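Local coordinates for tail fiber protein (Pseudomonas aeruginosa, PDB 6CL6) that probably recognises a receptor on the surface of target bacteria as the trimeric receptor-binding fibre of the contractile R2 pyocin, at residues V304-D309 and A353-G358; A329-A334 and A341-R346. All blocks are in the same frame, centred on the assembly; numbering follows the deposited sequence.

Both contacts lie near the far C-terminal end of the fibre, within the gp53-like region, their centres about 8 Å apart, and both lean two small antiparallel sheets against each other. Interaction 1 runs from buried apolar packing to a calcium ion at the tip, so it is partly buried; interaction 2 is largely buried and relies on a glutamine amide and a water. Strands 352-357 and 343-346 are neighbours in one sheet, joined by the V354 N to R346 O bond (2.7 Å), and the segments of interaction 2 fall inside the loop closed by interaction 1. Metal chemistry thus dominates at the tip, amide chemistry inside, and both meet the second subunit.

Interaction 1: residues V304-D309 and A353-G358; sequences VTCPAD and AVIRNG. With CA (calcium ion), chain I.
A calcium ion fastens the ends of the two segments, taking D309 OD1 at 2.4 Å from one and the backbone G358 O, also at 2.4 Å, from the other. The two oxygens, D309 OD1 and G358 O, stand only 2.9 Å apart, a closeness between acceptors that the metal they share explains. Four waters and P337 O of the second subunit bring the ligands to seven, so the ion also joins two chains. D309 binds through one oxygen; its other, OD2, receives a hydrogen bond from a calcium-bound water at 2.7 Å, which should hold the carboxylate in place. D309 has backbone angles of the left-handed helical region, and its CA makes a CA-H...O contact with N357 O (3.0 Å).

Behind the metal, N357 carries its CG anti to the backbone N (chi1 172°). Its ND2 donates to P307 O at 3.0 Å, keeping that oxygen near the amide plane but approaching from well above the carbonyl plane. Both ends of this buried amide are further engaged: OD1 accepts from Q331 and from Y359 N, while ND2 also serves A361 O. Next to it C306 CB presses on N357 CB at 3.4 Å. Farther along, C306 SG meets I355 CG2, and the V304 and I355 side chains cross obliquely, with V304 CG1 4.1 Å from I355 CG1. Segments 304-306 and 353-357 cross at 48°. Strand 297-306 pairs with strand 363-371 in one sheet, whereas strand 352-357 lies between strands 310-315 and 343-346 in the sheet facing it.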
loop_
_atom_site.group_PDB
_atom_site.type_symbol
_atom_site.label_atom_id
_atom_site.label_comp_id
_atom_site.label_asym_id
_atom_site.label_seq_id
_atom_site.Cartn_x
_atom_site.Cartn_y
_atom_site.Cartn_z
ATOM N N VAL A 304 -63.889 5.559 -80.938
ATOM C CA VAL A 304 -65.150 4.846 -81.088
ATOM C C VAL A 304 -65.692 5.112 -82.483
ATOM O O VAL A 304 -65.567 6.217 -83.005
ATOM C CB VAL A 304 -66.153 5.258 -79.982
ATOM C CG1 VAL A 304 -66.559 6.705 -80.113
ATOM C CG2 VAL A 304 -67.362 4.351 -79.975
ATOM N N THR A 305 -66.288 4.085 -83.088
ATOM C CA THR A 305 -66.990 4.243 -84.371
ATOM C C THR A 305 -68.428 4.638 -84.084
ATOM O O THR A 305 -69.145 3.925 -83.360
ATOM C CB THR A 305 -66.933 2.961 -85.196
ATOM O OG1 THR A 305 -65.568 2.659 -85.519
ATOM C CG2 THR A 305 -67.721 3.138 -86.520
ATOM N N CYS A 306 -68.836 5.775 -84.625
ATOM C CA CYS A 306 -70.187 6.293 -84.466
ATOM C C CYS A 306 -70.963 6.146 -85.783
ATOM O O CYS A 306 -70.376 6.244 -86.873
ATOM C CB CYS A 306 -70.184 7.784 -84.068
ATOM S SG CYS A 306 -69.402 8.164 -82.540
ATOM N N PRO A 307 -72.266 5.919 -85.725
ATOM C CA PRO A 307 -73.071 5.933 -86.954
ATOM C C PRO A 307 -73.293 7.370 -87.405
ATOM O O PRO A 307 -73.073 8.326 -86.663
ATOM C CB PRO A 307 -74.393 5.279 -86.546
ATOM C CG PRO A 307 -74.334 5.087 -85.019
ATOM C CD PRO A 307 -73.133 5.908 -84.544
ATOM N N ALA A 308 -73.758 7.509 -88.648
ATOM C CA ALA A 308 -74.074 8.831 -89.179
ATOM C C ALA A 308 -75.097 9.525 -88.282
ATOM O O ALA A 308 -76.092 8.927 -87.888
ATOM C CB ALA A 308 -74.626 8.684 -90.598
ATOM N N ASP A 309 -74.846 10.791 -87.949
ATOM C CA ASP A 309 -75.844 11.631 -87.279
ATOM C C ASP A 309 -76.444 10.950 -86.053
ATOM O O ASP A 309 -77.650 10.999 -85.835
ATOM C CB ASP A 309 -76.983 12.005 -88.277
ATOM C CG ASP A 309 -76.531 12.928 -89.393
ATOM O OD1 ASP A 309 -75.653 13.798 -89.167
ATOM O OD2 ASP A 309 -77.082 12.797 -90.515
ATOM N N ALA A 353 -69.897 6.705 -71.250
ATOM C CA ALA A 353 -70.370 7.992 -71.721
ATOM C C ALA A 353 -70.919 7.810 -73.128
ATOM O O ALA A 353 -70.793 6.738 -73.746
ATOM C CB ALA A 353 -69.268 9.036 -71.692
ATOM N N VAL A 354 -71.537 8.880 -73.639
ATOM C CA VAL A 354 -72.196 8.843 -74.950
ATOM C C VAL A 354 -71.526 9.863 -75.858
ATOM O O VAL A 354 -71.417 11.044 -75.505
ATOM C CB VAL A 354 -73.701 9.122 -74.845
ATOM C CG1 VAL A 354 -74.353 9.067 -76.239
ATOM C CG2 VAL A 354 -74.359 8.099 -73.900
ATOM N N ILE A 355 -71.056 9.389 -77.006
ATOM C CA ILE A 355 -70.380 10.207 -77.998
ATOM C C ILE A 355 -71.358 10.431 -79.145
ATOM O O ILE A 355 -71.882 9.468 -79.725
ATOM C CB ILE A 355 -69.079 9.562 -78.489
ATOM C CG1 ILE A 355 -68.113 9.289 -77.326
ATOM C CG2 ILE A 355 -68.421 10.445 -79.544
ATOM C CD1 ILE A 355 -67.779 10.506 -76.464
ATOM N N ARG A 356 -71.609 11.699 -79.464
ATOM C CA ARG A 356 -72.530 12.069 -80.541
ATOM C C ARG A 356 -71.747 12.474 -81.782
ATOM O O ARG A 356 -70.831 13.300 -81.704
ATOM C CB ARG A 356 -73.444 13.203 -80.096
ATOM C CG ARG A 356 -74.649 13.433 -80.999
ATOM C CD ARG A 356 -75.654 14.293 -80.261
ATOM N NE ARG A 356 -76.932 14.444 -80.948
ATOM C CZ ARG A 356 -77.891 13.520 -80.969
ATOM N NH1 ARG A 356 -77.704 12.349 -80.389
ATOM N NH2 ARG A 356 -79.032 13.766 -81.596
ATOM N N ASN A 357 -72.135 11.918 -82.929
ATOM C CA ASN A 357 -71.500 12.226 -84.207
ATOM C C ASN A 357 -72.467 12.995 -85.089
ATOM O O ASN A 357 -73.444 12.431 -85.598
ATOM C CB ASN A 357 -71.046 10.952 -84.896
ATOM C CG ASN A 357 -70.558 11.192 -86.291
ATOM O OD1 ASN A 357 -69.957 12.216 -86.586
ATOM N ND2 ASN A 357 -70.844 10.243 -87.181
ATOM N N GLY A 358 -72.198 14.284 -85.271
ATOM C CA GLY A 358 -73.004 15.102 -86.162
ATOM C C GLY A 358 -72.700 14.959 -87.632
ATOM O O GLY A 358 -73.445 15.489 -88.437
HETATM CA CA CA I . -75.354 16.096 -89.711
HETATM O O HOH W 1 -76.640 15.175 -91.627
HETATM O O HOH W 2 -73.601 16.258 -91.363
HETATM O O HOH W 3 -74.859 17.746 -87.910
HETATM O O HOH W 4 -76.231 18.056 -90.753
#

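Interaction 2: residues A329-A334 and A341-R346; sequences ANQTSA and ASTGFR
Three oxygens grip Q331 NE2: two carbonyls across the contact, A341 O and S342 O, and N357 OD1 from strand 352-357. An amide nitrogen has two hydrogens to offer, so the grip is necessarily shared. The bond to S342 O is 3.3 Å long and bent, 137° at the hydrogen; the acceptor lies almost in the amide plane, yet the nitrogen stands well above the plane of the S342 carbonyl. That to A341 O has the same length and is weak. A sharp bend at chi2 (-79°) folds the glutamine over the opposing segment, and with CG set beside the backbone N the amide reaches consecutive carbonyls of the turn leading into strand 343-346.

T343 and Q331 lie alongside, pointing opposite ways, with the T343 CG2 methyl 3.8 Å from Q331 NE2 and 3.9 Å from Q331 CG, packing along the chain that carries the amide. T343 OG1 is tucked between the backbone N and the carbonyl carbon (chi1 62°), facing the backbone of A329. There a water accepts from A329 N at 3.0 Å and forms a hydrogen bond with T343 OG1 at 2.9 Å, bridging strand to strand. A329 sets its methyl against T343 CB, 4.0 Å away from its own CB. The strands run nearly antiparallel but belong to different sheets, each outermost in its sheet within this chain. Both meet neighbouring subunits, where N330 ND2 bonds S366 OG of its own chain and F345 O of the third subunit.

With two hydrogens divided among three acceptors, the glutamine's bonds across the contact are long and bent, and the water links A329 N to T343 OG1: side chain and solvent hold the segments where no backbone pair joins them.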
loop_
_atom_site.group_PDB
_atom_site.type_symbol
_atom_site.label_atom_id
_atom_site.label_comp_id
_atom_site.label_asym_id
_atom_site.label_seq_id
_atom_site.Cartn_x
_atom_site.Cartn_y
_atom_site.Cartn_z
ATOM N N ALA A 329 -65.145 14.998 -77.662
ATOM C CA ALA A 329 -64.816 14.108 -78.759
ATOM C C ALA A 329 -64.302 14.904 -79.951
ATOM O O ALA A 329 -64.528 16.104 -80.056
ATOM C CB ALA A 329 -66.045 13.285 -79.190
ATOM N N ASN A 330 -63.625 14.206 -80.850
ATOM C CA ASN A 330 -62.928 14.785 -81.986
ATOM C C ASN A 330 -63.066 13.898 -83.219
ATOM O O ASN A 330 -62.942 12.675 -83.114
ATOM C CB ASN A 330 -61.427 14.970 -81.639
ATOM C CG ASN A 330 -60.546 15.029 -82.870
ATOM O OD1 ASN A 330 -60.420 16.082 -83.522
ATOM N ND2 ASN A 330 -59.963 13.902 -83.211
ATOM N N GLN A 331 -63.350 14.525 -84.366
ATOM C CA GLN A 331 -63.417 13.824 -85.637
ATOM C C GLN A 331 -62.024 13.467 -86.122
ATOM O O GLN A 331 -61.165 14.337 -86.249
ATOM C CB GLN A 331 -64.122 14.697 -86.702
ATOM C CG GLN A 331 -65.544 15.108 -86.372
ATOM C CD GLN A 331 -66.549 13.985 -86.634
ATOM O OE1 GLN A 331 -66.190 12.951 -87.197
ATOM N NE2 GLN A 331 -67.808 14.199 -86.223
ATOM N N THR A 332 -61.799 12.179 -86.414
ATOM C CA THR A 332 -60.496 11.716 -86.861
ATOM C C THR A 332 -60.416 11.505 -88.361
ATOM O O THR A 332 -59.374 11.059 -88.844
ATOM C CB THR A 332 -60.112 10.403 -86.170
ATOM O OG1 THR A 332 -60.925 9.342 -86.664
ATOM C CG2 THR A 332 -60.290 10.518 -84.666
ATOM N N SER A 333 -61.482 11.810 -89.116
ATOM C CA SER A 333 -61.476 11.576 -90.545
ATOM C C SER A 333 -61.470 12.891 -91.323
ATOM O O SER A 333 -61.652 13.980 -90.779
ATOM C CB SER A 333 -62.684 10.727 -90.985
ATOM O OG SER A 333 -63.899 11.439 -90.793
ATOM N N ALA A 334 -61.233 12.755 -92.626
ATOM C CA ALA A 334 -61.275 13.872 -93.567
ATOM C C ALA A 334 -62.727 14.071 -93.990
ATOM O O ALA A 334 -63.138 13.793 -95.116
ATOM C CB ALA A 334 -60.369 13.590 -94.757
ATOM N N ALA A 341 -69.932 18.590 -89.018
ATOM C CA ALA A 341 -69.189 17.447 -88.460
ATOM C C ALA A 341 -68.974 17.684 -86.970
ATOM O O ALA A 341 -67.893 17.488 -86.429
ATOM C CB ALA A 341 -67.883 17.212 -89.201
ATOM N N SER A 342 -70.036 18.066 -86.292
ATOM C CA SER A 342 -69.994 18.358 -84.868
ATOM C C SER A 342 -69.806 17.082 -84.062
ATOM O O SER A 342 -69.979 15.979 -84.550
ATOM C CB SER A 342 -71.287 19.064 -84.435
ATOM O OG SER A 342 -71.315 20.377 -84.929
ATOM N N THR A 343 -69.476 17.281 -82.782
ATOM C CA THR A 343 -69.261 16.202 -81.844
ATOM C C THR A 343 -69.952 16.518 -80.533
ATOM O O THR A 343 -70.295 17.668 -80.238
ATOM C CB THR A 343 -67.754 15.996 -81.585
ATOM O OG1 THR A 343 -67.218 17.186 -81.007
ATOM C CG2 THR A 343 -67.028 15.695 -82.862
ATOM N N GLY A 344 -70.115 15.486 -79.714
ATOM C CA GLY A 344 -70.636 15.679 -78.380
ATOM C C GLY A 344 -70.121 14.611 -77.437
ATOM O O GLY A 344 -69.908 13.450 -77.827
ATOM N N PHE A 345 -69.915 15.012 -76.187
ATOM C CA PHE A 345 -69.587 14.098 -75.099
ATOM C C PHE A 345 -70.586 14.370 -73.986
ATOM O O PHE A 345 -70.716 15.516 -73.533
ATOM C CB PHE A 345 -68.155 14.314 -74.634
ATOM C CG PHE A 345 -67.740 13.432 -73.482
ATOM C CD1 PHE A 345 -68.114 13.728 -72.184
ATOM C CD2 PHE A 345 -66.945 12.323 -73.710
ATOM C CE1 PHE A 345 -67.717 12.928 -71.135
ATOM C CE2 PHE A 345 -66.529 11.519 -72.655
ATOM C CZ PHE A 345 -66.934 11.817 -71.365
ATOM N N ARG A 346 -71.316 13.342 -73.569
ATOM C CA ARG A 346 -72.374 13.551 -72.596
ATOM C C ARG A 346 -72.712 12.233 -71.922
ATOM O O ARG A 346 -72.238 11.164 -72.317
ATOM C CB ARG A 346 -73.619 14.158 -73.245
ATOM C CG ARG A 346 -74.551 13.137 -73.894
ATOM C CD ARG A 346 -75.682 13.827 -74.652
ATOM N NE ARG A 346 -76.709 12.876 -75.107
ATOM C CZ ARG A 346 -76.649 12.208 -76.258
ATOM N NH1 ARG A 346 -75.622 12.364 -77.078
ATOM N NH2 ARG A 346 -77.627 11.368 -76.592
HETATM O O HOH W 5 -66.852 17.361 -78.130
#